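Local coordinates for glycosyl hydrolase family 2, TIM barrel domain protein (Faecalibacterium prausnitzii A2-165, PDB 6ED2) that probably hydrolyses beta-D-glucuronides as a gut bacterial beta-glucuronidase of glycosyl hydrolase family 2 and binds magnesium ions, at residues A[86-91]-A[181-186]; A[222-227]-A[262-267]. One frame throughout, in Å; residues are numbered along the deposited sequence.

Contacts 1 and 2 belong to successive parts of a family 2 glycosidase chain: 86-91 with 181-186 lies in the sugar-binding region, and 222-227 with 262-267 in the beta-sheet region that follows. They follow each other in series along the chain. Their centres are 52 Å apart, on opposite sides of the chain's centre, and their nearest atoms remain about 32 Å from each other. Contact 1 combines direct side-chain packing with bridging waters and has no direct hydrogen bond between its segments, whereas contact 2 has one direct backbone bond and a methyl pair. Both lie away from the magnesium site of T239 and E241, and each packs a loop or turn against a strand.

Contact 1: A[86-91]-A[181-186]; sequences SREYCG and RKIAAP
The side chains of E88 and I183 meet at the CD1 methyl of I183, which lies 3.0 Å from OE1 and 3.5 Å from CB of E88. The E88 chain bends at chi2 (-82°), which brings OE1 round to this methyl. Farther along, C90 points at the strand. With SG anti to the backbone N (chi1 -173°), its sulfur reaches the methyl of A184, SG to CB 3.9 Å, while the carbonyl O of C90 lies 3.3 Å from CB of K182.

The polar groups are joined through water. One water donates to both O and OE1 of E88 and accepts from the backbone N of A184, at 2.8 Å; a second donates to OE1 of E88 and to O of A184. The carboxylate oxygen OE1 thus receives two water bonds, and both N and O of A184 are tied to it. A third water accepts from N of C90 and donates to O of K182 at 2.7 Å.

The other carboxylate oxygen is held by R87: NH2 to OE2 of E88 is 2.7 Å with an N-H...O angle of 166°, and the oxygen lies in the guanidinium plane. R87 NH2 also forms a salt bridge with E589.

The contact thus joins the turn after helix 84-87 to strand 182-186, whose partner in a two-stranded antiparallel sheet is strand 172-176, where C90 also touches T174. A506 of the second subunit packs on both E88 and I183.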
ATOM      1  N   SER A  86      -0.930 -10.650  25.962  1.00 29.88           N
ATOM      2  CA  SER A  86       0.298 -10.062  26.482  1.00 26.79           C
ATOM      3  C   SER A  86       0.437  -8.614  26.043  1.00 29.36           C
ATOM      4  O   SER A  86       0.846  -7.758  26.838  1.00 28.22           O
ATOM      5  CB  SER A  86       1.505 -10.877  26.016  1.00 28.93           C
ATOM      6  OG  SER A  86       1.393 -12.222  26.449  1.00 28.98           O
ATOM      7  N   ARG A  87       0.107  -8.311  24.779  1.00 28.07           N
ATOM      8  CA  ARG A  87       0.192  -6.921  24.338  1.00 26.64           C
ATOM      9  C   ARG A  87      -0.691  -6.029  25.198  1.00 25.84           C
ATOM     10  O   ARG A  87      -0.281  -4.930  25.584  1.00 25.91           O
ATOM     11  CB  ARG A  87      -0.189  -6.779  22.864  1.00 27.09           C
ATOM     12  CG  ARG A  87       0.079  -5.381  22.303  1.00 28.37           C
ATOM     13  CD  ARG A  87      -0.754  -5.110  21.033  1.00 28.11           C
ATOM     14  NE  ARG A  87      -2.141  -4.803  21.358  1.00 30.03           N
ATOM     15  CZ  ARG A  87      -3.184  -4.988  20.543  1.00 36.29           C
ATOM     16  NH1 ARG A  87      -3.022  -5.490  19.324  1.00 32.95           N
ATOM     17  NH2 ARG A  87      -4.409  -4.663  20.950  1.00 34.65           N
ATOM     18  N   GLU A  88      -1.887  -6.498  25.541  1.00 28.57           N
ATOM     19  CA  GLU A  88      -2.848  -5.691  26.290  1.00 31.01           C
ATOM     20  C   GLU A  88      -2.790  -5.937  27.797  1.00 33.59           C
ATOM     21  O   GLU A  88      -3.664  -5.452  28.521  1.00 30.48           O
ATOM     22  CB  GLU A  88      -4.267  -5.958  25.775  1.00 29.17           C
ATOM     23  CG  GLU A  88      -4.551  -5.427  24.360  1.00 29.07           C
ATOM     24  CD  GLU A  88      -4.908  -3.932  24.337  1.00 39.53           C
ATOM     25  OE1 GLU A  88      -5.082  -3.331  25.416  1.00 41.10           O
ATOM     26  OE2 GLU A  88      -5.018  -3.346  23.237  1.00 40.22           O
ATOM     27  N   TYR A  89      -1.799  -6.693  28.283  1.00 28.11           N
ATOM     28  CA  TYR A  89      -1.733  -7.005  29.707  1.00 29.81           C
ATOM     29  C   TYR A  89      -1.783  -5.742  30.558  1.00 29.57           C
ATOM     30  O   TYR A  89      -1.031  -4.780  30.331  1.00 25.42           O
ATOM     31  CB  TYR A  89      -0.459  -7.777  30.044  1.00 24.96           C
ATOM     32  CG  TYR A  89      -0.395  -8.087  31.517  1.00 28.69           C
ATOM     33  CD1 TYR A  89      -1.041  -9.213  32.033  1.00 26.80           C
ATOM     34  CD2 TYR A  89       0.264  -7.241  32.407  1.00 28.00           C
ATOM     35  CE1 TYR A  89      -1.003  -9.508  33.386  1.00 27.21           C
ATOM     36  CE2 TYR A  89       0.298  -7.520  33.777  1.00 28.56           C
ATOM     37  CZ  TYR A  89      -0.337  -8.655  34.254  1.00 30.19           C
ATOM     38  OH  TYR A  89      -0.304  -8.953  35.599  1.00 30.29           O
ATOM     39  N   CYS A  90      -2.651  -5.760  31.565  1.00 27.63           N
ATOM     40  CA  CYS A  90      -2.841  -4.611  32.444  1.00 30.84           C
ATOM     41  C   CYS A  90      -2.814  -5.093  33.887  1.00 28.09           C
ATOM     42  O   CYS A  90      -3.657  -5.902  34.287  1.00 28.67           O
ATOM     43  CB  CYS A  90      -4.156  -3.889  32.130  1.00 34.20           C
ATOM     44  SG  CYS A  90      -4.367  -2.319  33.049  1.00 35.11           S
ATOM     45  N   GLY A  91      -1.840  -4.629  34.649  1.00 24.83           N
ATOM     46  CA  GLY A  91      -1.720  -5.071  36.025  1.00 26.67           C
ATOM     47  C   GLY A  91      -0.271  -5.023  36.474  1.00 25.84           C
ATOM     48  O   GLY A  91       0.497  -4.178  36.025  1.00 28.30           O
ATOM     49  N   ARG A 181      -9.688 -10.820  32.736  1.00 52.95           N
ATOM     50  CA  ARG A 181      -8.472 -10.052  32.497  1.00 50.06           C
ATOM     51  C   ARG A 181      -8.763  -8.560  32.619  1.00 47.82           C
ATOM     52  O   ARG A 181      -9.780  -8.067  32.118  1.00 46.82           O
ATOM     53  CB  ARG A 181      -7.895 -10.358  31.108  1.00 44.60           C
ATOM     54  CG  ARG A 181      -7.335 -11.788  30.945  1.00 50.58           C
ATOM     55  CD  ARG A 181      -6.762 -12.051  29.544  1.00 43.02           C
ATOM     56  NE  ARG A 181      -7.727 -11.868  28.451  1.00 41.35           N
ATOM     57  CZ  ARG A 181      -7.602 -10.954  27.487  1.00 53.65           C
ATOM     58  NH1 ARG A 181      -8.518 -10.861  26.531  1.00 52.96           N
ATOM     59  NH2 ARG A 181      -6.561 -10.127  27.470  1.00 47.11           N
ATOM     60  N   LYS A 182      -7.870  -7.848  33.305  1.00 44.10           N
ATOM     61  CA  LYS A 182      -7.906  -6.394  33.301  1.00 41.04           C
ATOM     62  C   LYS A 182      -7.453  -5.881  31.939  1.00 39.89           C
ATOM     63  O   LYS A 182      -6.573  -6.457  31.302  1.00 37.02           O
ATOM     64  CB  LYS A 182      -7.003  -5.822  34.406  1.00 40.54           C
ATOM     65  CG  LYS A 182      -7.736  -5.329  35.667  1.00 51.96           C
ATOM     66  CD  LYS A 182      -6.777  -5.095  36.850  1.00 48.97           C
ATOM     67  CE  LYS A 182      -6.351  -6.414  37.527  1.00 58.85           C
ATOM     68  NZ  LYS A 182      -5.151  -6.312  38.439  1.00 56.74           N
ATOM     69  N   ILE A 183      -8.071  -4.795  31.496  1.00 40.17           N
ATOM     70  CA  ILE A 183      -7.726  -4.112  30.260  1.00 36.68           C
ATOM     71  C   ILE A 183      -7.658  -2.629  30.596  1.00 41.41           C
ATOM     72  O   ILE A 183      -8.423  -2.147  31.437  1.00 41.92           O
ATOM     73  CB  ILE A 183      -8.763  -4.388  29.142  1.00 42.29           C
ATOM     74  CG1 ILE A 183      -8.281  -3.854  27.807  1.00 42.97           C
ATOM     75  CG2 ILE A 183     -10.112  -3.760  29.455  1.00 47.18           C
ATOM     76  CD1 ILE A 183      -7.033  -4.507  27.384  1.00 50.64           C
ATOM     77  N   ALA A 184      -6.721  -1.912  29.982  1.00 33.51           N
ATOM     78  CA  ALA A 184      -6.626  -0.478  30.217  1.00 37.21           C
ATOM     79  C   ALA A 184      -7.590   0.261  29.301  1.00 38.05           C
ATOM     80  O   ALA A 184      -7.747  -0.091  28.127  1.00 34.62           O
ATOM     81  CB  ALA A 184      -5.199   0.027  29.992  1.00 29.82           C
ATOM     82  N   ALA A 185      -8.244   1.285  29.850  1.00 35.22           N
ATOM     83  CA  ALA A 185      -9.201   2.112  29.115  1.00 34.11           C
ATOM     84  C   ALA A 185      -8.768   3.563  29.255  1.00 34.65           C
ATOM     85  O   ALA A 185      -9.268   4.290  30.125  1.00 37.25           O
ATOM     86  CB  ALA A 185     -10.625   1.912  29.636  1.00 27.10           C
ATOM     87  N   PRO A 186      -7.835   4.015  28.423  1.00 36.08           N
ATOM     88  CA  PRO A 186      -7.300   5.372  28.585  1.00 31.26           C
ATOM     89  C   PRO A 186      -8.342   6.428  28.269  1.00 34.90           C
ATOM     90  O   PRO A 186      -9.225   6.220  27.439  1.00 29.70           O
ATOM     91  CB  PRO A 186      -6.154   5.429  27.566  1.00 32.04           C
ATOM     92  CG  PRO A 186      -5.893   4.014  27.151  1.00 31.58           C
ATOM     93  CD  PRO A 186      -7.203   3.295  27.303  1.00 34.28           C
TER
HETATM   94  O   HOH W   1      -4.656  -2.939  28.385  1.00 28.32           O
HETATM   95  O   HOH W   2      -5.760  -0.639  25.836  1.00 38.63           O
HETATM   96  O   HOH W   3      -4.558  -8.188  31.509  1.00 29.38           O
HETATM   97  O   HOH W   4      -3.958  -8.085  36.047  1.00 42.43           O

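Contact 2: A[222-227]-A[262-267]; sequences TGAEID and KNARLW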
ATOM      1  N   THR A 222      29.382  43.241  26.419  1.00 47.76           N
ATOM      2  CA  THR A 222      30.619  42.541  26.099  1.00 49.27           C
ATOM      3  C   THR A 222      30.504  41.025  26.179  1.00 50.27           C
ATOM      4  O   THR A 222      31.498  40.332  25.936  1.00 46.23           O
ATOM      5  CB  THR A 222      31.731  42.999  27.039  1.00 50.42           C
ATOM      6  OG1 THR A 222      31.289  42.831  28.392  1.00 49.02           O
ATOM      7  CG2 THR A 222      32.055  44.460  26.788  1.00 53.05           C
ATOM      8  N   GLY A 223      29.341  40.486  26.539  1.00 46.93           N
ATOM      9  CA  GLY A 223      29.197  39.048  26.550  1.00 37.72           C
ATOM     10  C   GLY A 223      27.944  38.609  27.266  1.00 39.93           C
ATOM     11  O   GLY A 223      26.841  39.027  26.913  1.00 39.44           O
ATOM     12  N   ALA A 224      28.105  37.783  28.295  1.00 34.62           N
ATOM     13  CA  ALA A 224      26.954  37.260  29.001  1.00 35.72           C
ATOM     14  C   ALA A 224      27.349  36.943  30.429  1.00 34.91           C
ATOM     15  O   ALA A 224      28.533  36.838  30.762  1.00 43.04           O
ATOM     16  CB  ALA A 224      26.395  36.015  28.309  1.00 35.22           C
ATOM     17  N   GLU A 225      26.338  36.797  31.269  1.00 31.02           N
ATOM     18  CA  GLU A 225      26.516  36.398  32.654  1.00 37.88           C
ATOM     19  C   GLU A 225      25.555  35.267  32.977  1.00 35.59           C
ATOM     20  O   GLU A 225      24.404  35.274  32.541  1.00 37.65           O
ATOM     21  CB  GLU A 225      26.274  37.570  33.615  1.00 39.38           C
ATOM     22  CG  GLU A 225      27.058  38.807  33.246  1.00 42.43           C
ATOM     23  CD  GLU A 225      27.039  39.856  34.329  1.00 46.06           C
ATOM     24  OE1 GLU A 225      28.012  40.640  34.409  1.00 43.37           O
ATOM     25  OE2 GLU A 225      26.046  39.900  35.089  1.00 50.74           O
ATOM     26  N   ILE A 226      26.040  34.296  33.740  1.00 36.47           N
ATOM     27  CA  ILE A 226      25.251  33.165  34.190  1.00 31.90           C
ATOM     28  C   ILE A 226      25.223  33.221  35.704  1.00 35.05           C
ATOM     29  O   ILE A 226      26.271  33.068  36.344  1.00 36.50           O
ATOM     30  CB  ILE A 226      25.842  31.818  33.724  1.00 31.94           C
ATOM     31  CG1 ILE A 226      26.149  31.831  32.219  1.00 32.03           C
ATOM     32  CG2 ILE A 226      24.897  30.694  34.106  1.00 26.41           C
ATOM     33  CD1 ILE A 226      27.059  30.673  31.750  1.00 31.77           C
ATOM     34  N   ASP A 227      24.039  33.445  36.279  1.00 30.01           N
ATOM     35  CA  ASP A 227      23.845  33.282  37.712  1.00 29.61           C
ATOM     36  C   ASP A 227      23.522  31.820  37.984  1.00 33.28           C
ATOM     37  O   ASP A 227      22.644  31.235  37.338  1.00 31.61           O
ATOM     38  CB  ASP A 227      22.713  34.166  38.244  1.00 34.01           C
ATOM     39  CG  ASP A 227      22.968  35.668  38.039  1.00 41.46           C
ATOM     40  OD1 ASP A 227      24.139  36.099  37.927  1.00 37.56           O
ATOM     41  OD2 ASP A 227      21.970  36.419  37.989  1.00 44.66           O
ATOM     42  N   LYS A 262      33.024  36.617  28.698  1.00 40.04           N
ATOM     43  CA  LYS A 262      33.287  37.678  27.737  1.00 40.83           C
ATOM     44  C   LYS A 262      33.216  37.140  26.311  1.00 40.26           C
ATOM     45  O   LYS A 262      33.718  36.052  26.016  1.00 38.35           O
ATOM     46  CB  LYS A 262      34.654  38.303  28.008  1.00 37.43           C
ATOM     47  CG  LYS A 262      34.868  39.636  27.321  1.00 53.34           C
ATOM     48  CD  LYS A 262      36.240  40.207  27.657  1.00 58.40           C
ATOM     49  CE  LYS A 262      36.777  41.085  26.531  1.00 57.22           C
ATOM     50  NZ  LYS A 262      38.191  41.490  26.786  1.00 65.54           N
ATOM     51  N   ASN A 263      32.578  37.908  25.426  1.00 37.79           N
ATOM     52  CA  ASN A 263      32.376  37.490  24.037  1.00 44.99           C
ATOM     53  C   ASN A 263      31.712  36.117  23.972  1.00 40.54           C
ATOM     54  O   ASN A 263      32.080  35.266  23.164  1.00 40.34           O
ATOM     55  CB  ASN A 263      33.695  37.492  23.262  1.00 44.48           C
ATOM     56  CG  ASN A 263      34.380  38.840  23.296  1.00 50.04           C
ATOM     57  OD1 ASN A 263      33.780  39.859  22.947  1.00 57.43           O
ATOM     58  ND2 ASN A 263      35.640  38.857  23.715  1.00 50.25           N
ATOM     59  N   ALA A 264      30.754  35.898  24.869  1.00 38.88           N
ATOM     60  CA  ALA A 264      30.003  34.655  24.909  1.00 38.66           C
ATOM     61  C   ALA A 264      29.483  34.292  23.527  1.00 39.63           C
ATOM     62  O   ALA A 264      28.938  35.138  22.812  1.00 36.68           O
ATOM     63  CB  ALA A 264      28.834  34.793  25.884  1.00 33.44           C
ATOM     64  N   ARG A 265      29.663  33.028  23.153  1.00 38.03           N
ATOM     65  CA  ARG A 265      29.037  32.470  21.958  1.00 40.21           C
ATOM     66  C   ARG A 265      27.658  31.962  22.355  1.00 37.94           C
ATOM     67  O   ARG A 265      27.531  31.018  23.146  1.00 36.64           O
ATOM     68  CB  ARG A 265      29.897  31.364  21.355  1.00 42.48           C
ATOM     69  CG  ARG A 265      31.345  31.786  21.158  1.00 48.99           C
ATOM     70  CD  ARG A 265      32.102  30.790  20.315  1.00 57.92           C
ATOM     71  NE  ARG A 265      31.483  30.621  19.005  1.00 64.65           N
ATOM     72  CZ  ARG A 265      31.997  29.878  18.029  1.00 64.27           C
ATOM     73  NH1 ARG A 265      33.145  29.234  18.218  1.00 60.97           N
ATOM     74  NH2 ARG A 265      31.364  29.777  16.867  1.00 65.40           N
ATOM     75  N   LEU A 266      26.630  32.602  21.822  1.00 34.73           N
ATOM     76  CA  LEU A 266      25.269  32.346  22.252  1.00 35.25           C
ATOM     77  C   LEU A 266      24.698  31.109  21.569  1.00 37.50           C
ATOM     78  O   LEU A 266      25.001  30.808  20.411  1.00 33.53           O
ATOM     79  CB  LEU A 266      24.392  33.560  21.952  1.00 34.70           C
ATOM     80  CG  LEU A 266      24.780  34.855  22.658  1.00 32.72           C
ATOM     81  CD1 LEU A 266      23.702  35.921  22.427  1.00 31.97           C
ATOM     82  CD2 LEU A 266      25.008  34.625  24.156  1.00 27.76           C
ATOM     83  N   TRP A 267      23.862  30.398  22.312  1.00 30.92           N
ATOM     84  CA  TRP A 267      23.072  29.303  21.780  1.00 31.08           C
ATOM     85  C   TRP A 267      21.883  29.862  21.005  1.00 31.64           C
ATOM     86  O   TRP A 267      21.149  30.713  21.513  1.00 34.84           O
ATOM     87  CB  TRP A 267      22.621  28.423  22.944  1.00 31.20           C
ATOM     88  CG  TRP A 267      21.945  27.149  22.603  1.00 28.77           C
ATOM     89  CD1 TRP A 267      22.487  25.886  22.645  1.00 31.43           C
ATOM     90  CD2 TRP A 267      20.567  26.984  22.250  1.00 33.82           C
ATOM     91  NE1 TRP A 267      21.530  24.947  22.313  1.00 30.28           N
ATOM     92  CE2 TRP A 267      20.345  25.598  22.061  1.00 31.80           C
ATOM     93  CE3 TRP A 267      19.501  27.873  22.060  1.00 29.34           C
ATOM     94  CZ2 TRP A 267      19.104  25.089  21.691  1.00 29.53           C
ATOM     95  CZ3 TRP A 267      18.266  27.365  21.700  1.00 31.06           C
ATOM     96  CH2 TRP A 267      18.074  25.985  21.521  1.00 28.15           C
TER
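N263 N donates to the carbonyl O of T222 at 2.7 Å, with a nearly straight N-H...O angle of 169°. The donor lies in the carbonyl plane, at a C=O...N angle of 149°, and this is the one hydrogen bond joining the two segments directly. The aliphatic part of K262 and the amide of N263 lie near the same oxygen: CG of K262 is 3.7 Å from O of T222, and OD1 of N263 comes within 3.8 Å of it, two acceptors merely close together and not bonded. CG of K262, placed opposite the backbone N (chi1 -165°), is the part of that side chain that comes near; the rest runs on extended.

Beyond the bond, G223 pairs with K262 as an antiparallel non-hydrogen-bonded pair, CA to CA 4.5 Å. The fit is close at the backbone, since CA of G223 lies 3.7 Å from N of N263, and G223 has a backbone conformation that favours glycine.

A methyl pair closes the apolar side: CB of A224 and CB of A264 touch at 3.7 Å, and A224 also packs on I297.

Within the fold, the start of strand 223-232 here meets the chain leaving strand 256-262. In this three-stranded antiparallel sheet 223-232 is central, paired also with 210-219, on whose L219 the side chain of L266 rests.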